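Putative esterase (Sulfolobus solfataricus P2, PDB 2RAU) is a putative alpha/beta-hydrolase, probably a lipase or esterase that cleaves ester bonds, and binds calcium. Local coordinates at residues W6-E12 against E23-M28; N95-I99 against I137-S141; S239-M243 against S260-F266. All coordinates share one frame; numbering follows the deposited sequence. Where two conformers were deposited one is given.

Interaction 1 of 3, residues W6-E12 against E23-M28; sequences WKIVKRE and ENIWKM
The selenomethionine M28 lays its methyl group over one face of the W6 indole. Its CE stands 3.3 Å from the centroid of the W6 five-membered ring, 21° off the normal. SE follows over the same ring, so this is a Met-aromatic contact as well as CH-pi. The backbone N of K27 lies at the edge of the W6 ring, in plane. I8 treats the W26 indole in a similar way: I8 CD1 sits 3.7 Å from the centroid of the W26 five-membered ring, over one face. With CG1 of I8 anti to the backbone N (chi1 -171°), the turn at chi2 (96°) brings CD1 there. The W6 and W26 side chains cross at about a right angle, W6 CE3 touching W26 CB.

The backbones run antiparallel. K7 and K27 exchange two hydrogen bonds. V9 and K10 then both face I25, a classic beta bulge. I25 O accepts from V9 N (2.8 Å) and, at longer range, K10 N (3.2 Å), both from the same face of its carbonyl plane. K10 NZ adds a salt bridge to E23 OE1 at 3.0 Å, weak as a hydrogen bond; E23 OE2 is held by H41. At the far end N24 grips E12 twice. N24 OD1 takes E12 N (2.8 Å) from above its carbonyl plane, and N24 ND2 gives to E12 OE2 (2.9 Å).

Strand 7-11 thus pairs with strand 21-29, which pairs on its other edge with strand 37-45. Helix 123-141 packs on W6 and M28, and its F136 meets both indoles.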
loop_
_atom_site.group_PDB
_atom_site.type_symbol
_atom_site.label_atom_id
_atom_site.label_comp_id
_atom_site.label_asym_id
_atom_site.label_seq_id
_atom_site.Cartn_x
_atom_site.Cartn_y
_atom_site.Cartn_z
ATOM N N TRP A 6 11.722 -3.813 18.900
ATOM C CA TRP A 6 11.069 -4.644 17.919
ATOM C C TRP A 6 11.103 -6.016 18.502
ATOM O O TRP A 6 12.135 -6.422 19.012
ATOM C CB TRP A 6 11.842 -4.654 16.613
ATOM C CG TRP A 6 11.666 -3.424 15.847
ATOM C CD1 TRP A 6 12.542 -2.406 15.723
ATOM C CD2 TRP A 6 10.534 -3.092 15.050
ATOM N NE1 TRP A 6 12.015 -1.436 14.908
ATOM C CE2 TRP A 6 10.781 -1.829 14.479
ATOM C CE3 TRP A 6 9.331 -3.731 14.770
ATOM C CZ2 TRP A 6 9.867 -1.196 13.649
ATOM C CZ3 TRP A 6 8.396 -3.080 13.979
ATOM C CH2 TRP A 6 8.677 -1.830 13.419
ATOM N N LYS A 7 9.976 -6.681 18.524
ATOM C CA LYS A 7 9.868 -8.033 19.041
ATOM C C LYS A 7 9.412 -8.965 17.932
ATOM O O LYS A 7 8.480 -8.661 17.196
ATOM C CB LYS A 7 8.856 -8.050 20.161
ATOM C CG LYS A 7 9.315 -7.107 21.265
ATOM C CD LYS A 7 8.468 -7.228 22.479
ATOM C CE LYS A 7 9.103 -6.504 23.660
ATOM N NZ LYS A 7 8.108 -6.540 24.788
ATOM N N ILE A 8 10.061 -10.116 17.826
ATOM C CA ILE A 8 9.717 -11.060 16.792
ATOM C C ILE A 8 8.394 -11.694 17.151
ATOM O O ILE A 8 8.170 -12.086 18.283
ATOM C CB ILE A 8 10.835 -12.106 16.537
ATOM C CG1 ILE A 8 10.534 -12.957 15.298
ATOM C CG2 ILE A 8 10.969 -13.037 17.675
ATOM C CD1 ILE A 8 11.185 -12.496 14.037
ATOM N N VAL A 9 7.495 -11.751 16.175
ATOM C CA VAL A 9 6.208 -12.396 16.329
ATOM C C VAL A 9 5.997 -13.599 15.390
ATOM O O VAL A 9 5.224 -14.464 15.697
ATOM C CB VAL A 9 5.044 -11.361 16.262
ATOM C CG1 VAL A 9 5.199 -10.354 17.392
ATOM C CG2 VAL A 9 5.019 -10.672 14.988
ATOM N N LYS A 10 6.692 -13.658 14.262
ATOM C CA LYS A 10 6.663 -14.801 13.374
ATOM C C LYS A 10 8.070 -14.959 12.871
ATOM O O LYS A 10 8.620 -14.039 12.308
ATOM C CB LYS A 10 5.713 -14.587 12.208
ATOM C CG LYS A 10 5.464 -15.832 11.458
ATOM C CD LYS A 10 4.091 -15.863 10.842
ATOM C CE LYS A 10 4.063 -15.232 9.512
ATOM N NZ LYS A 10 2.762 -15.531 8.823
ATOM N N ARG A 11 8.629 -16.153 13.037
ATOM C CA ARG A 11 9.989 -16.426 12.635
ATOM C C ARG A 11 10.095 -17.488 11.540
ATOM O O ARG A 11 9.591 -18.567 11.676
ATOM C CB ARG A 11 10.758 -16.909 13.849
ATOM C CG ARG A 11 12.295 -16.903 13.661
ATOM C CD ARG A 11 12.989 -17.639 14.857
ATOM N NE ARG A 11 12.152 -17.529 16.067
ATOM C CZ ARG A 11 12.363 -16.699 17.101
ATOM N NH1 ARG A 11 13.447 -15.906 17.164
ATOM N NH2 ARG A 11 11.485 -16.687 18.109
ATOM N N GLU A 12 10.739 -17.152 10.443
ATOM C CA GLU A 12 11.027 -18.089 9.379
ATOM C C GLU A 12 9.838 -18.920 8.897
ATOM O O GLU A 12 9.918 -20.148 8.745
ATOM C CB GLU A 12 12.170 -18.992 9.842
ATOM C CG GLU A 12 13.439 -18.220 10.067
ATOM C CD GLU A 12 14.082 -17.836 8.758
ATOM O OE1 GLU A 12 14.549 -18.776 8.056
ATOM O OE2 GLU A 12 14.124 -16.623 8.422
ATOM N N GLU A 23 8.860 -15.720 5.522
ATOM C CA GLU A 23 8.449 -14.476 6.153
ATOM C C GLU A 23 8.884 -14.391 7.618
ATOM O O GLU A 23 8.835 -15.353 8.350
ATOM C CB GLU A 23 6.925 -14.390 6.062
ATOM C CG GLU A 23 6.321 -13.070 6.473
ATOM C CD GLU A 23 4.799 -13.044 6.453
ATOM O OE1 GLU A 23 4.142 -14.123 6.525
ATOM O OE2 GLU A 23 4.252 -11.928 6.397
ATOM N N ASN A 24 9.328 -13.198 8.012
ATOM C CA ASN A 24 9.572 -12.841 9.389
ATOM C C ASN A 24 8.721 -11.616 9.693
ATOM O O ASN A 24 8.536 -10.771 8.838
ATOM C CB ASN A 24 11.052 -12.588 9.623
ATOM C CG ASN A 24 11.847 -13.889 9.606
ATOM O OD1 ASN A 24 11.880 -14.579 10.589
ATOM N ND2 ASN A 24 12.374 -14.274 8.442
ATOM N N ILE A 25 8.162 -11.560 10.887
ATOM C CA ILE A 25 7.369 -10.415 11.317
ATOM C C ILE A 25 7.825 -9.979 12.729
ATOM O O ILE A 25 7.970 -10.800 13.624
ATOM C CB ILE A 25 5.857 -10.691 11.380
ATOM C CG1 ILE A 25 5.334 -11.309 10.073
ATOM C CG2 ILE A 25 5.117 -9.440 11.691
ATOM C CD1 ILE A 25 3.878 -11.714 10.120
ATOM N N TRP A 26 8.013 -8.676 12.872
ATOM C CA TRP A 26 8.301 -8.050 14.143
ATOM C C TRP A 26 7.273 -7.000 14.393
ATOM O O TRP A 26 6.749 -6.387 13.480
ATOM C CB TRP A 26 9.653 -7.365 14.139
ATOM C CG TRP A 26 10.821 -8.227 13.881
ATOM C CD1 TRP A 26 11.649 -8.774 14.803
ATOM C CD2 TRP A 26 11.337 -8.614 12.602
ATOM N NE1 TRP A 26 12.655 -9.461 14.188
ATOM C CE2 TRP A 26 12.486 -9.392 12.837
ATOM C CE3 TRP A 26 10.965 -8.344 11.290
ATOM C CZ2 TRP A 26 13.245 -9.923 11.826
ATOM C CZ3 TRP A 26 11.731 -8.869 10.280
ATOM C CH2 TRP A 26 12.864 -9.652 10.556
ATOM N N LYS A 27 7.070 -6.737 15.665
ATOM C CA LYS A 27 6.105 -5.759 16.138
ATOM C C LYS A 27 6.760 -4.778 17.134
ATOM O O LYS A 27 7.639 -5.171 17.934
ATOM C CB LYS A 27 5.061 -6.561 16.869
ATOM C CG LYS A 27 3.910 -5.852 17.340
ATOM C CD LYS A 27 3.000 -6.846 18.111
ATOM C CE LYS A 27 1.777 -7.124 17.384
ATOM N NZ LYS A 27 0.766 -7.784 18.292
HETATM N N MSE A 28 6.336 -3.511 17.089
HETATM C CA MSE A 28 6.813 -2.511 18.027
HETATM C C MSE A 28 5.641 -1.731 18.617
HETATM O O MSE A 28 4.821 -1.203 17.901
HETATM C CB MSE A 28 7.724 -1.499 17.357
HETATM C CG MSE A 28 8.218 -0.364 18.283
HETATM SE SE MSE A 28 9.430 0.844 17.344
HETATM C CE MSE A 28 11.023 -0.237 17.566
#

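Interaction 2 of 3, residues N95-I99 against I137-S141; sequences NVYTI and IKRDS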
loop_
_atom_site.group_PDB
_atom_site.type_symbol
_atom_site.label_atom_id
_atom_site.label_comp_id
_atom_site.label_asym_id
_atom_site.label_seq_id
_atom_site.Cartn_x
_atom_site.Cartn_y
_atom_site.Cartn_z
ATOM N N ASN A 95 15.948 -8.866 -0.360
ATOM C CA ASN A 95 15.320 -8.795 0.942
ATOM C C ASN A 95 14.240 -7.719 0.754
ATOM O O ASN A 95 14.554 -6.565 0.470
ATOM C CB ASN A 95 16.261 -8.354 2.060
ATOM C CG ASN A 95 17.305 -9.390 2.437
ATOM O OD1 ASN A 95 16.997 -10.588 2.586
ATOM N ND2 ASN A 95 18.549 -8.936 2.572
ATOM N N VAL A 96 12.985 -8.088 0.941
ATOM C CA VAL A 96 11.874 -7.147 0.775
ATOM C C VAL A 96 11.141 -7.011 2.098
ATOM O O VAL A 96 10.854 -7.983 2.737
ATOM C CB VAL A 96 10.887 -7.583 -0.345
ATOM C CG1 VAL A 96 9.844 -6.449 -0.644
ATOM C CG2 VAL A 96 11.724 -8.021 -1.632
ATOM N N TYR A 97 10.843 -5.777 2.476
ATOM C CA TYR A 97 10.231 -5.478 3.730
ATOM C C TYR A 97 9.009 -4.647 3.473
ATOM O O TYR A 97 8.914 -3.934 2.470
ATOM C CB TYR A 97 11.183 -4.650 4.620
ATOM C CG TYR A 97 12.529 -5.276 4.944
ATOM C CD1 TYR A 97 13.607 -5.170 4.062
ATOM C CD2 TYR A 97 12.744 -5.912 6.144
ATOM C CE1 TYR A 97 14.864 -5.683 4.378
ATOM C CE2 TYR A 97 14.016 -6.435 6.474
ATOM C CZ TYR A 97 15.062 -6.318 5.579
ATOM O OH TYR A 97 16.291 -6.807 5.967
ATOM N N THR A 98 8.045 -4.714 4.390
ATOM C CA THR A 98 6.851 -3.909 4.271
ATOM C C THR A 98 6.214 -3.744 5.661
ATOM O O THR A 98 6.246 -4.638 6.481
ATOM C CB THR A 98 5.872 -4.461 3.189
ATOM O OG1 THR A 98 4.731 -3.589 3.069
ATOM C CG2 THR A 98 5.443 -5.936 3.487
ATOM N N ILE A 99 5.603 -2.588 5.854
ATOM C CA ILE A 99 5.135 -2.070 7.148
ATOM C C ILE A 99 3.617 -2.161 7.284
ATOM O O ILE A 99 2.872 -1.919 6.306
ATOM C CB ILE A 99 5.591 -0.583 7.291
ATOM C CG1 ILE A 99 5.151 0.001 8.640
ATOM C CG2 ILE A 99 5.088 0.281 6.117
ATOM C CD1 ILE A 99 5.681 1.491 8.991
ATOM N N ILE A 137 15.767 -2.044 9.409
ATOM C CA ILE A 137 16.187 -2.627 8.132
ATOM C C ILE A 137 17.669 -2.472 7.877
ATOM O O ILE A 137 18.307 -3.378 7.343
ATOM C CB ILE A 137 15.381 -2.008 6.962
ATOM C CG1 ILE A 137 13.931 -2.479 7.026
ATOM C CG2 ILE A 137 15.954 -2.393 5.603
ATOM C CD1 ILE A 137 13.031 -1.889 5.914
ATOM N N LYS A 138 18.208 -1.300 8.184
ATOM C CA LYS A 138 19.623 -1.054 7.961
ATOM C C LYS A 138 20.477 -2.067 8.713
ATOM O O LYS A 138 21.456 -2.604 8.168
ATOM C CB LYS A 138 20.003 0.367 8.366
ATOM C CG LYS A 138 19.439 1.463 7.512
ATOM C CD LYS A 138 20.120 2.768 7.933
ATOM C CE LYS A 138 19.618 3.910 7.149
ATOM N NZ LYS A 138 20.575 5.038 7.207
ATOM N N ARG A 139 20.115 -2.326 9.966
ATOM C CA ARG A 139 20.818 -3.282 10.769
ATOM C C ARG A 139 20.546 -4.724 10.329
ATOM O O ARG A 139 21.478 -5.544 10.261
ATOM C CB ARG A 139 20.465 -3.103 12.251
ATOM C CG ARG A 139 21.333 -3.970 13.140
ATOM C CD ARG A 139 21.058 -3.760 14.600
ATOM N NE ARG A 139 22.089 -4.426 15.390
ATOM C CZ ARG A 139 21.881 -5.042 16.548
ATOM N NH1 ARG A 139 20.655 -5.156 17.052
ATOM N NH2 ARG A 139 22.888 -5.597 17.182
ATOM N N ASP A 140 19.292 -5.054 10.078
ATOM C CA ASP A 140 18.957 -6.388 9.619
ATOM C C ASP A 140 19.587 -6.803 8.258
ATOM O O ASP A 140 20.064 -7.915 8.115
ATOM C CB ASP A 140 17.454 -6.519 9.512
ATOM C CG ASP A 140 17.011 -7.951 9.219
ATOM O OD1 ASP A 140 17.185 -8.782 10.125
ATOM O OD2 ASP A 140 16.512 -8.227 8.110
ATOM N N SER A 141 19.556 -5.900 7.282
ATOM C CA SER A 141 20.041 -6.151 5.928
ATOM C C SER A 141 21.495 -5.801 5.722
ATOM O O SER A 141 22.134 -6.219 4.750
ATOM C CB SER A 141 19.258 -5.275 4.989
ATOM O OG SER A 141 19.581 -3.935 5.166
HETATM O O HOH W 1 21.253 -9.146 3.987
#
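Y97 reaches from strand 94-100 to the last turn of helix 123-141. Its CB starts against I137 CD1 at 3.6 Å. CG touches the same methyl. Further out, CD2 is nearest I137 CG1 and CE1 is nearest I137 CG2. The isoleucine therefore lies along one face of the ring, with CG1 over its centre, 3.8 Å from the centroid and 13° off the normal. This is a CH-pi contact. A chi1 of -58° sets CG of Y97 beside the backbone N, and the ring then extends past I137 to D140.

At the tip, Y97 OH donates to D140 OD2 at 2.6 Å. It uses the anti lone pair of OD2, and that oxygen lies at the ring edge, in plane. Ring and carboxylate are nearly perpendicular, 84° apart. S141 CB also touches the hydroxyl, at 3.5 Å. S141 OG turns back to I137 O (2.6 Å), which also accepts from S141 N on the opposite face of its plane. A water joins S141 O to N95 ND2, weakly on the asparagine side; D51 O is the stronger partner of that amide.

The sheet-to-helix packing is that of an alpha/beta-hydrolase core, and G142, a calcium ligand, follows S141 directly. D140 OD2 also forms a salt bridge with K42. The carboxylate oxygen thus has a lysine and a phenol to share its charge, which would probably favour its ionised form.

Interaction 3 of 3, residues S239-M243 against S260-F266; sequences SDFLM and SKKEDMF
K261 O is gripped by two backbone donors, D264 N at 3.1 Å and M265 N at 3.0 Å. K261 is the N-cap residue, and these bonds start helix 262-270 just where M243 of the other segment reaches it. The M243 side chain is a selenomethionine bent at both chi2 (-65°) and chi3 (-75°). The bends bring its methyl to the chain before the helix: M243 CE lies 3.2 Å from S260 O and also touches S260 CB. M243 SE sits against F266 CE1 at 3.6 Å, and M265 CG is a further neighbour. Selenium approaches the F266 ring obliquely, 4.6 Å from its centroid, as a Met-aromatic contact.

Helices 238-248 and 262-270 meet here at 60° between the short segments. Both follow strand 170-176 and precede strand 297-302 along the chain, so they belong to the long insertion between these two neighbouring strands of the main sheet. Alpha/beta-hydrolases often carry a cap or lid at such a place.

L242 meets the far end of the phenyl ring. Its CB is 3.6 Å from F266 CZ, and its CD1 also touches CZ. S239 O lies at the edge of the ring, in plane. K262 CB, from the same helix as F266, lies over the centre of one ring face. W219 meets F266 edge-to-face, and A222 of the same helix 218-224 touches both L242 and F266. The hydroxyl of S239 is held by P226 O, and that of S260 by D331.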
loop_
_atom_site.group_PDB
_atom_site.type_symbol
_atom_site.label_atom_id
_atom_site.label_comp_id
_atom_site.label_asym_id
_atom_site.label_seq_id
_atom_site.Cartn_x
_atom_site.Cartn_y
_atom_site.Cartn_z
ATOM N N SER A 239 -21.291 -9.817 -9.161
ATOM C CA SER A 239 -19.910 -9.647 -9.590
ATOM C C SER A 239 -19.783 -8.596 -10.653
ATOM O O SER A 239 -18.797 -7.884 -10.675
ATOM C CB SER A 239 -19.245 -10.960 -10.008
ATOM O OG SER A 239 -19.836 -11.555 -11.150
ATOM N N ASP A 240 -20.755 -8.536 -11.554
ATOM C CA ASP A 240 -20.815 -7.508 -12.586
ATOM C C ASP A 240 -20.843 -6.093 -11.979
ATOM O O ASP A 240 -20.142 -5.178 -12.443
ATOM C CB ASP A 240 -22.072 -7.680 -13.439
ATOM C CG ASP A 240 -22.050 -8.906 -14.361
ATOM O OD1 ASP A 240 -21.042 -9.661 -14.413
ATOM O OD2 ASP A 240 -23.093 -9.091 -15.041
ATOM N N PHE A 241 -21.689 -5.940 -10.962
ATOM C CA PHE A 241 -21.872 -4.691 -10.218
ATOM C C PHE A 241 -20.585 -4.261 -9.537
ATOM O O PHE A 241 -20.120 -3.109 -9.716
ATOM C CB PHE A 241 -23.023 -4.886 -9.243
ATOM C CG PHE A 241 -23.035 -3.932 -8.093
ATOM C CD1 PHE A 241 -23.341 -2.598 -8.277
ATOM C CD2 PHE A 241 -22.787 -4.383 -6.801
ATOM C CE1 PHE A 241 -23.411 -1.742 -7.189
ATOM C CE2 PHE A 241 -22.836 -3.525 -5.731
ATOM C CZ PHE A 241 -23.149 -2.216 -5.923
ATOM N N LEU A 242 -19.923 -5.192 -8.844
ATOM C CA LEU A 242 -18.722 -4.873 -8.091
ATOM C C LEU A 242 -17.582 -4.547 -9.021
ATOM O O LEU A 242 -16.878 -3.559 -8.820
ATOM C CB LEU A 242 -18.300 -6.002 -7.151
ATOM C CG LEU A 242 -19.288 -6.237 -5.991
ATOM C CD1 LEU A 242 -18.902 -7.514 -5.301
ATOM C CD2 LEU A 242 -19.337 -4.989 -5.067
HETATM N N MSE A 243 -17.407 -5.338 -10.077
HETATM C CA MSE A 243 -16.333 -5.051 -11.053
HETATM C C MSE A 243 -16.583 -3.744 -11.799
HETATM O O MSE A 243 -15.643 -2.987 -12.054
HETATM C CB MSE A 243 -16.141 -6.208 -12.019
HETATM C CG MSE A 243 -15.504 -7.440 -11.352
HETATM SE SE MSE A 243 -13.699 -7.249 -10.716
HETATM C CE MSE A 243 -12.764 -7.306 -12.387
ATOM N N SER A 260 -8.772 -7.023 -15.936
ATOM C CA SER A 260 -8.872 -7.186 -14.484
ATOM C C SER A 260 -9.809 -8.341 -14.166
ATOM O O SER A 260 -10.913 -8.431 -14.755
ATOM C CB SER A 260 -9.375 -5.892 -13.841
ATOM O OG SER A 260 -8.689 -4.786 -14.375
ATOM N N LYS A 261 -9.402 -9.177 -13.221
ATOM C CA LYS A 261 -10.180 -10.363 -12.786
ATOM C C LYS A 261 -10.687 -10.250 -11.402
ATOM O O LYS A 261 -9.996 -9.762 -10.528
ATOM C CB LYS A 261 -9.282 -11.559 -12.859
ATOM C CG LYS A 261 -8.753 -11.879 -14.260
ATOM C CD LYS A 261 -9.847 -12.377 -15.162
ATOM C CE LYS A 261 -9.310 -12.907 -16.451
ATOM N NZ LYS A 261 -8.785 -11.838 -17.292
ATOM N N LYS A 262 -11.909 -10.700 -11.185
ATOM C CA LYS A 262 -12.471 -10.749 -9.814
ATOM C C LYS A 262 -11.624 -11.545 -8.848
ATOM O O LYS A 262 -11.566 -11.229 -7.654
ATOM C CB LYS A 262 -13.915 -11.277 -9.803
ATOM C CG LYS A 262 -14.101 -12.732 -10.146
ATOM C CD LYS A 262 -15.584 -13.083 -10.212
ATOM C CE LYS A 262 -15.828 -14.581 -10.357
ATOM N NZ LYS A 262 -15.385 -15.008 -11.672
ATOM N N GLU A 263 -10.978 -12.596 -9.348
ATOM C CA GLU A 263 -10.123 -13.458 -8.536
ATOM C C GLU A 263 -8.929 -12.716 -7.937
ATOM O O GLU A 263 -8.393 -13.118 -6.887
ATOM C CB GLU A 263 -9.617 -14.650 -9.359
ATOM C CG GLU A 263 -10.684 -15.660 -9.765
ATOM C CD GLU A 263 -11.558 -15.233 -10.902
ATOM O OE1 GLU A 263 -11.220 -14.357 -11.719
ATOM O OE2 GLU A 263 -12.604 -15.834 -10.981
ATOM N N ASP A 264 -8.522 -11.650 -8.618
ATOM C CA ASP A 264 -7.448 -10.747 -8.153
ATOM C C ASP A 264 -8.016 -9.578 -7.333
ATOM O O ASP A 264 -7.496 -9.253 -6.256
ATOM C CB ASP A 264 -6.628 -10.211 -9.334
ATOM C CG ASP A 264 -5.932 -11.323 -10.111
ATOM O OD1 ASP A 264 -5.538 -12.332 -9.477
ATOM O OD2 ASP A 264 -5.784 -11.214 -11.350
HETATM N N MSE A 265 -9.103 -8.990 -7.801
HETATM C CA MSE A 265 -9.621 -7.728 -7.224
HETATM C C MSE A 265 -10.359 -7.935 -5.922
HETATM O O MSE A 265 -10.212 -7.150 -4.985
HETATM C CB MSE A 265 -10.534 -6.977 -8.170
HETATM C CG MSE A 265 -9.905 -6.511 -9.487
HETATM SE SE MSE A 265 -8.603 -5.114 -9.057
HETATM C CE MSE A 265 -7.392 -5.532 -10.538
ATOM N N PHE A 266 -11.210 -8.944 -5.901
ATOM C CA PHE A 266 -12.083 -9.141 -4.719
ATOM C C PHE A 266 -11.255 -9.438 -3.444
ATOM O O PHE A 266 -11.604 -8.913 -2.369
ATOM C CB PHE A 266 -13.191 -10.180 -4.993
ATOM C CG PHE A 266 -14.320 -9.682 -5.951
ATOM C CD1 PHE A 266 -14.214 -8.487 -6.691
ATOM C CD2 PHE A 266 -15.419 -10.489 -6.199
ATOM C CE1 PHE A 266 -15.197 -8.109 -7.575
ATOM C CE2 PHE A 266 -16.397 -10.097 -7.080
ATOM C CZ PHE A 266 -16.301 -8.904 -7.737
#

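Interactions 1 and 2 reach the same large sheet; helix 123-141 supplies one side of interaction 2 and packs against interaction 1. Their centres are 12 Å apart, and K42 of strand 37-45 lies beside both. Interaction 1 is the more exposed: it pairs strands near the sheet's edge through backbone bonds, polar side-chain pairs and two indole faces. Interaction 2 is buried and joins an interior strand to a helix through one aromatic ring and one short polar bond. Interaction 3 is buried too, with its centre about 33 Å from those of the others. It joins two helices mainly through selenium, methyl and ring contacts, with no hydrogen bond or salt bridge between its segments.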